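Local coordinates for Ice-binding protein (Colwellia, PDB 3WP9) that binds to the surface of ice crystals and inhibits their growth and recrystallization, at residues L144-L154 and L173-G181; T155-I163 and N215-E223. One frame throughout, in Å; residues are numbered along the deposited sequence.

Contact 1. Residues L144-L154 and L173-G181; sequences LNQANAKRVTL and LGTYASFEG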
# COMPACT_ATOMS: atom_id res chain seq x y z
N LEU A 144 -7.69 3.96 7.90
CA LEU A 144 -6.46 4.82 7.81
C LEU A 144 -6.78 6.00 6.86
O LEU A 144 -7.07 5.76 5.69
CB LEU A 144 -5.30 4.01 7.36
CG LEU A 144 -4.05 4.86 7.03
CD1 LEU A 144 -3.62 5.63 8.32
CD2 LEU A 144 -2.97 3.89 6.41
N ASN A 145 -6.73 7.22 7.41
CA ASN A 145 -7.00 8.46 6.63
C ASN A 145 -5.74 9.36 6.64
O ASN A 145 -5.22 9.63 7.70
CB ASN A 145 -8.18 9.25 7.18
CG ASN A 145 -9.49 8.79 6.57
OD1 ASN A 145 -9.87 9.19 5.39
ND2 ASN A 145 -10.20 7.98 7.31
N GLN A 146 -5.29 9.79 5.46
CA GLN A 146 -4.21 10.81 5.40
C GLN A 146 -4.87 12.11 4.85
O GLN A 146 -5.53 12.10 3.79
CB GLN A 146 -3.12 10.33 4.49
CG GLN A 146 -1.97 11.37 4.43
CD GLN A 146 -0.84 10.89 3.60
OE1 GLN A 146 -1.01 10.21 2.58
NE2 GLN A 146 0.41 11.27 4.03
N ALA A 147 -4.64 13.20 5.54
CA ALA A 147 -5.21 14.51 5.16
C ALA A 147 -4.52 15.09 3.92
O ALA A 147 -3.37 14.71 3.56
CB ALA A 147 -5.18 15.50 6.29
N ASN A 148 -5.29 15.96 3.24
CA ASN A 148 -4.77 16.62 2.05
C ASN A 148 -3.47 17.34 2.38
O ASN A 148 -3.32 17.95 3.47
CB ASN A 148 -5.80 17.68 1.57
CG ASN A 148 -7.13 17.12 1.18
OD1 ASN A 148 -7.30 15.96 0.84
ND2 ASN A 148 -8.09 17.99 1.18
N ALA A 149 -2.56 17.23 1.46
CA ALA A 149 -1.27 17.97 1.52
C ALA A 149 -0.35 17.49 2.61
O ALA A 149 0.64 18.16 2.93
CB ALA A 149 -1.52 19.48 1.65
N LYS A 150 -0.66 16.33 3.22
CA LYS A 150 0.23 15.84 4.30
C LYS A 150 1.14 14.73 3.81
O LYS A 150 0.89 14.15 2.72
CB LYS A 150 -0.56 15.39 5.57
CG LYS A 150 -1.45 16.51 6.07
CD LYS A 150 -0.64 17.83 6.24
CE LYS A 150 -1.45 18.98 6.87
NZ LYS A 150 -0.57 20.24 6.97
N ARG A 151 2.15 14.39 4.63
CA ARG A 151 3.18 13.50 4.20
C ARG A 151 3.64 12.45 5.22
O ARG A 151 3.67 12.81 6.40
CB ARG A 151 4.46 14.34 3.81
CG ARG A 151 4.18 15.24 2.65
CD ARG A 151 5.48 15.89 2.10
NE ARG A 151 5.15 16.86 1.09
CZ ARG A 151 6.05 17.69 0.56
NH1 ARG A 151 7.31 17.66 1.04
NH2 ARG A 151 5.70 18.54 -0.41
N VAL A 152 3.94 11.27 4.73
CA VAL A 152 4.72 10.33 5.55
C VAL A 152 6.17 10.61 5.15
O VAL A 152 6.51 10.51 3.98
CB VAL A 152 4.31 8.88 5.22
CG1 VAL A 152 5.31 7.89 5.84
CG2 VAL A 152 2.87 8.63 5.70
N THR A 153 7.01 10.94 6.14
CA THR A 153 8.40 11.27 5.90
C THR A 153 9.32 10.20 6.42
O THR A 153 9.05 9.68 7.49
CB THR A 153 8.65 12.61 6.58
OG1 THR A 153 7.86 13.58 5.84
CG2 THR A 153 10.14 13.05 6.61
N LEU A 154 10.33 9.89 5.64
CA LEU A 154 11.35 8.88 6.00
C LEU A 154 12.70 9.54 6.38
O LEU A 154 13.25 10.36 5.60
CB LEU A 154 11.61 7.93 4.89
CG LEU A 154 10.35 7.20 4.35
CD1 LEU A 154 10.79 6.21 3.30
CD2 LEU A 154 9.58 6.56 5.51
N LEU A 173 -6.38 8.24 1.17
CA LEU A 173 -5.36 9.30 1.19
C LEU A 173 -5.93 10.49 0.43
O LEU A 173 -6.55 10.32 -0.65
CB LEU A 173 -4.13 8.73 0.47
CG LEU A 173 -3.61 7.32 0.89
CD1 LEU A 173 -2.32 7.05 0.12
CD2 LEU A 173 -3.38 7.32 2.40
N GLY A 174 -5.70 11.66 0.98
CA GLY A 174 -6.18 12.95 0.49
C GLY A 174 -5.44 13.37 -0.79
O GLY A 174 -4.84 12.55 -1.48
N THR A 175 -5.63 14.65 -1.12
CA THR A 175 -5.05 15.17 -2.35
C THR A 175 -3.65 15.74 -2.10
O THR A 175 -3.36 16.29 -1.07
CB THR A 175 -5.89 16.27 -2.93
OG1 THR A 175 -6.14 17.33 -2.00
CG2 THR A 175 -7.31 15.69 -3.45
N TYR A 176 -2.85 15.65 -3.15
CA TYR A 176 -1.51 16.28 -3.16
C TYR A 176 -0.69 15.90 -1.91
O TYR A 176 0.06 16.71 -1.34
CB TYR A 176 -1.65 17.77 -3.40
CG TYR A 176 -2.36 18.05 -4.70
CD1 TYR A 176 -1.73 17.80 -5.90
CD2 TYR A 176 -3.67 18.56 -4.69
CE1 TYR A 176 -2.38 18.04 -7.13
CE2 TYR A 176 -4.31 18.82 -5.89
CZ TYR A 176 -3.69 18.54 -7.07
OH TYR A 176 -4.35 18.83 -8.23
N ALA A 177 -0.84 14.63 -1.48
CA ALA A 177 -0.15 14.12 -0.32
C ALA A 177 0.97 13.25 -0.80
O ALA A 177 1.16 13.03 -2.01
CB ALA A 177 -1.17 13.30 0.55
N SER A 178 1.74 12.72 0.14
CA SER A 178 2.80 11.76 -0.17
C SER A 178 2.84 10.68 0.92
O SER A 178 2.79 11.02 2.15
CB SER A 178 4.14 12.52 -0.16
OG SER A 178 5.12 11.63 -0.65
N PHE A 179 2.76 9.45 0.43
CA PHE A 179 2.60 8.33 1.33
C PHE A 179 3.69 7.30 1.05
O PHE A 179 4.10 7.07 -0.11
CB PHE A 179 1.16 7.74 1.19
CG PHE A 179 0.84 6.68 2.24
CD1 PHE A 179 0.26 7.02 3.45
CD2 PHE A 179 1.14 5.34 1.95
CE1 PHE A 179 -0.06 6.00 4.40
CE2 PHE A 179 0.84 4.35 2.87
CZ PHE A 179 0.29 4.69 4.10
N GLU A 180 4.10 6.63 2.14
CA GLU A 180 5.17 5.62 2.04
C GLU A 180 4.75 4.34 2.75
O GLU A 180 4.25 4.40 3.89
CB GLU A 180 6.41 6.15 2.85
CG GLU A 180 6.95 7.54 2.39
CD GLU A 180 7.77 7.44 1.13
OE1 GLU A 180 8.34 6.36 0.80
OE2 GLU A 180 7.84 8.47 0.43
N GLY A 181 4.99 3.23 2.11
CA GLY A 181 4.85 1.97 2.78
C GLY A 181 3.97 0.95 2.08
O GLY A 181 3.45 1.18 0.99
O HOH W 1 2.90 16.29 -0.48
O HOH W 2 6.61 10.77 1.31

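Contact 2. Residues T155-I163 and N215-E223; sequences TGGALAKNI and NAPTEQYEE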
# COMPACT_ATOMS: atom_id res chain seq x y z
N THR A 155 13.18 9.22 7.57
CA THR A 155 14.55 9.66 7.95
C THR A 155 15.43 8.57 8.54
O THR A 155 14.96 7.50 8.94
CB THR A 155 14.48 10.79 8.94
OG1 THR A 155 13.89 10.37 10.18
CG2 THR A 155 13.68 12.01 8.34
N GLY A 156 16.72 8.87 8.62
CA GLY A 156 17.68 7.90 9.23
C GLY A 156 18.15 6.76 8.33
O GLY A 156 19.11 6.03 8.68
N GLY A 157 17.56 6.58 7.15
CA GLY A 157 17.81 5.41 6.35
C GLY A 157 16.53 4.54 6.23
O GLY A 157 16.54 3.58 5.48
N ALA A 158 15.49 4.92 6.98
CA ALA A 158 14.16 4.20 6.92
C ALA A 158 13.77 4.01 5.46
O ALA A 158 13.95 4.93 4.64
CB ALA A 158 13.09 4.94 7.68
N LEU A 159 13.35 2.78 5.11
CA LEU A 159 12.84 2.43 3.79
C LEU A 159 11.32 2.15 3.85
O LEU A 159 10.82 1.51 4.75
CB LEU A 159 13.52 1.20 3.19
CG LEU A 159 15.07 1.25 3.03
CD1 LEU A 159 15.56 -0.08 2.48
CD2 LEU A 159 15.55 2.41 2.13
N ALA A 160 10.63 2.68 2.84
CA ALA A 160 9.17 2.45 2.65
C ALA A 160 8.87 0.97 2.54
O ALA A 160 7.84 0.51 3.07
CB ALA A 160 8.69 3.20 1.42
N LYS A 161 9.75 0.19 1.90
CA LYS A 161 9.49 -1.29 1.81
C LYS A 161 9.44 -1.93 3.22
O LYS A 161 8.95 -3.08 3.36
CB LYS A 161 10.51 -1.99 0.91
CG LYS A 161 11.87 -2.19 1.59
CD LYS A 161 12.73 -3.19 0.87
CE LYS A 161 13.81 -3.69 1.82
NZ LYS A 161 14.96 -4.35 1.12
N ASN A 162 9.93 -1.26 4.26
CA ASN A 162 9.90 -1.78 5.65
C ASN A 162 8.86 -1.28 6.58
O ASN A 162 8.89 -1.54 7.79
CB ASN A 162 11.26 -1.51 6.31
CG ASN A 162 12.36 -2.40 5.72
OD1 ASN A 162 12.12 -3.53 5.26
ND2 ASN A 162 13.60 -1.87 5.73
N ILE A 163 7.88 -0.55 6.03
CA ILE A 163 6.83 -0.01 6.83
C ILE A 163 5.53 -0.71 6.32
O ILE A 163 5.24 -0.66 5.08
CB ILE A 163 6.69 1.51 6.57
CG1 ILE A 163 7.97 2.26 7.06
CG2 ILE A 163 5.45 2.01 7.26
CD1 ILE A 163 7.98 3.75 6.75
N ASN A 215 4.65 4.46 -7.06
CA ASN A 215 5.97 3.83 -7.36
C ASN A 215 6.25 2.62 -6.50
O ASN A 215 6.09 2.70 -5.26
CB ASN A 215 7.07 4.83 -7.03
CG ASN A 215 7.00 6.12 -7.81
OD1 ASN A 215 6.79 6.11 -9.01
ND2 ASN A 215 7.21 7.24 -7.14
N ALA A 216 6.71 1.51 -7.11
CA ALA A 216 7.21 0.43 -6.26
C ALA A 216 8.33 1.00 -5.34
O ALA A 216 9.06 1.93 -5.72
CB ALA A 216 7.73 -0.72 -7.08
N PRO A 217 8.42 0.50 -4.09
CA PRO A 217 9.40 1.03 -3.11
C PRO A 217 10.78 0.44 -3.42
O PRO A 217 10.92 -0.66 -3.92
CB PRO A 217 8.87 0.51 -1.77
CG PRO A 217 8.12 -0.75 -2.15
CD PRO A 217 7.62 -0.62 -3.55
N THR A 218 11.81 1.21 -3.17
CA THR A 218 13.08 0.68 -3.67
C THR A 218 13.70 -0.26 -2.65
O THR A 218 13.37 -0.23 -1.43
CB THR A 218 14.07 1.76 -4.06
OG1 THR A 218 14.22 2.62 -2.94
CG2 THR A 218 13.60 2.48 -5.34
N GLU A 219 14.59 -1.10 -3.19
CA GLU A 219 15.30 -2.12 -2.41
C GLU A 219 16.33 -1.50 -1.47
O GLU A 219 16.52 -1.97 -0.36
CB GLU A 219 15.96 -3.16 -3.34
CG GLU A 219 15.01 -4.20 -3.90
CD GLU A 219 14.06 -4.78 -2.84
OE1 GLU A 219 14.53 -5.12 -1.73
OE2 GLU A 219 12.84 -4.90 -3.10
N GLN A 220 17.01 -0.45 -1.93
CA GLN A 220 17.97 0.29 -1.08
C GLN A 220 18.07 1.75 -1.53
O GLN A 220 17.62 2.08 -2.62
CB GLN A 220 19.34 -0.41 -1.03
CG GLN A 220 19.77 -0.99 -2.37
CD GLN A 220 21.18 -1.52 -2.36
OE1 GLN A 220 21.67 -2.00 -1.34
NE2 GLN A 220 21.84 -1.45 -3.51
N TYR A 221 18.69 2.58 -0.69
CA TYR A 221 18.58 4.06 -0.69
C TYR A 221 18.42 4.82 -2.04
O TYR A 221 19.41 5.20 -2.67
CB TYR A 221 19.73 4.64 0.13
CG TYR A 221 19.33 5.81 1.02
CD1 TYR A 221 18.24 5.70 1.90
CD2 TYR A 221 20.05 7.02 0.99
CE1 TYR A 221 17.87 6.77 2.71
CE2 TYR A 221 19.69 8.09 1.80
CZ TYR A 221 18.61 7.96 2.65
OH TYR A 221 18.26 9.01 3.46
N GLU A 222 17.15 5.06 -2.43
CA GLU A 222 16.77 5.70 -3.72
C GLU A 222 15.38 6.44 -3.73
O GLU A 222 14.89 6.90 -2.69
CB GLU A 222 16.82 4.68 -4.87
CG GLU A 222 18.22 4.25 -5.28
CD GLU A 222 18.29 2.85 -5.86
OE1 GLU A 222 18.75 2.73 -7.02
OE2 GLU A 222 17.90 1.87 -5.18
N GLU A 223 14.81 6.55 -4.94
CA GLU A 223 13.47 7.14 -5.24
C GLU A 223 12.95 8.36 -4.43
O GLU A 223 11.83 8.83 -4.68
CB GLU A 223 12.38 6.05 -5.29
CG GLU A 223 11.57 5.98 -4.00
CD GLU A 223 10.74 4.71 -3.82
OE1 GLU A 223 9.79 4.50 -4.68
OE2 GLU A 223 11.05 4.01 -2.76
O HOH W 3 11.72 1.16 -0.02

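Contact 1. Residues L144-L154 and L173-G181
The long side chain of Q146 passes inward between the two coils and meets both S178 and F179. Its CG stands anti to the backbone N (chi1 -179°) and the chain runs on extended, which carries the amide as far as the backbone of the next coil. There NE2 donates to S178 O at 3.0 Å, the oxygen lying near the amide plane. V152 N donates to the same S178 O at 2.8 Å, from the opposite face of the carbonyl, so one oxygen is gripped twice. The other end of the amide is less well served: OE1 sits at the edge of the F179 ring, 3.5 Å from CD1, with the two planes 80° apart, and this buried oxygen has no polar partner. L144 CD2 and V152 CG2 approach the same ring obliquely, aliphatic branches suited to a dry interior.

At the turn the chemistry becomes polar. N148 lies in the type II turn A147-K150, and its OD1 accepts a hydrogen bond from T175 N at 2.9 Å, the donor lying above the amide plane. G174 suits its place because a CB there would collide with that same OD1. A177 is packed tightly, its CB only 3.1 Å from K150 O, a place that suits a side chain as small as a methyl.

Further along the strand, V152 CG1 packs on E180 CB at 3.6 Å, while one water joins V152 O, S178 OG and E180 OE2; E180 OE2 is also hydrogen-bonded to N198 ND2. The contact stacks successive coils of a right-handed beta-helix. Q146 pairs in parallel with L173, strand 144-146 lying between 120-122 and 171-173; V152 also packs on strand 126-129, and W165 of strand 163-167 meets the F179 ring.

Contact 2. Residues T155-I163 and N215-E223
K161 turns its CG into the position between backbone N and carbonyl carbon (chi1 77°) and then extends, whereas E219 bends at chi2 (-46°); the two side chains cross at about a right angle, bringing ammonium and carboxylate together. NZ forms a salt bridge with E219 OE1 at 3.0 Å, meeting it on the syn side but 33° out of the carboxylate plane. The same nitrogen donates to E219 O at 3.2 Å, on a lone pair in the carbonyl plane. A lysine suits this spot because its long extended chain carries a positive charge to E219, with N-H groups enough for both OE1 and the backbone O, and its methylenes run past T218 O on the way.

Nearer the backbone of K161 lies a small apolar patch. P217 sets its CB against A160 CB at 4.2 Å and against K161 CB at 4.0 Å, a compact ring laid on the start of the 3-10 turn 160-162. In the beta-helix, 155-163 is the loop that carries the chain from strand 152-155 to strand 163-167. The tail, residues 215-223, leaves strand 213-215 and lies against that loop; R200 of strand 200-203 also touches P217.

L159 points its branched end at the tail, CD1 lying 3.5 Å from E219 O, and CD2 comes to the edge of the poorly ordered Y221 ring. G157, in the type I' turn T155-A158, has a positive phi that suits glycine, and its CA lies 3.9 Å from Y221 CE1. A water bridges the backbones, accepting from K161 N and donating to T218 O at 2.6 Å.

Contact 1 belongs to the body of the beta-helix: it joins two coils by backbone hydrogen bonds and two isolated bridges, with aliphatic and aromatic groups buried inside and polar groups at the turn, where Y176 lies beside T193, an ice-binding site by similarity. Contact 2 follows directly on along the chain, away from the annotated sites; it is smaller, has no strand pairing, and relies on a salt bridge, a bridging water and small apolar groups to hold the tail against a loop. The chain runs straight from L154 into T155, and the two meet where A160 CB packs on E180 OE1 and L154 touches both A160 and I163.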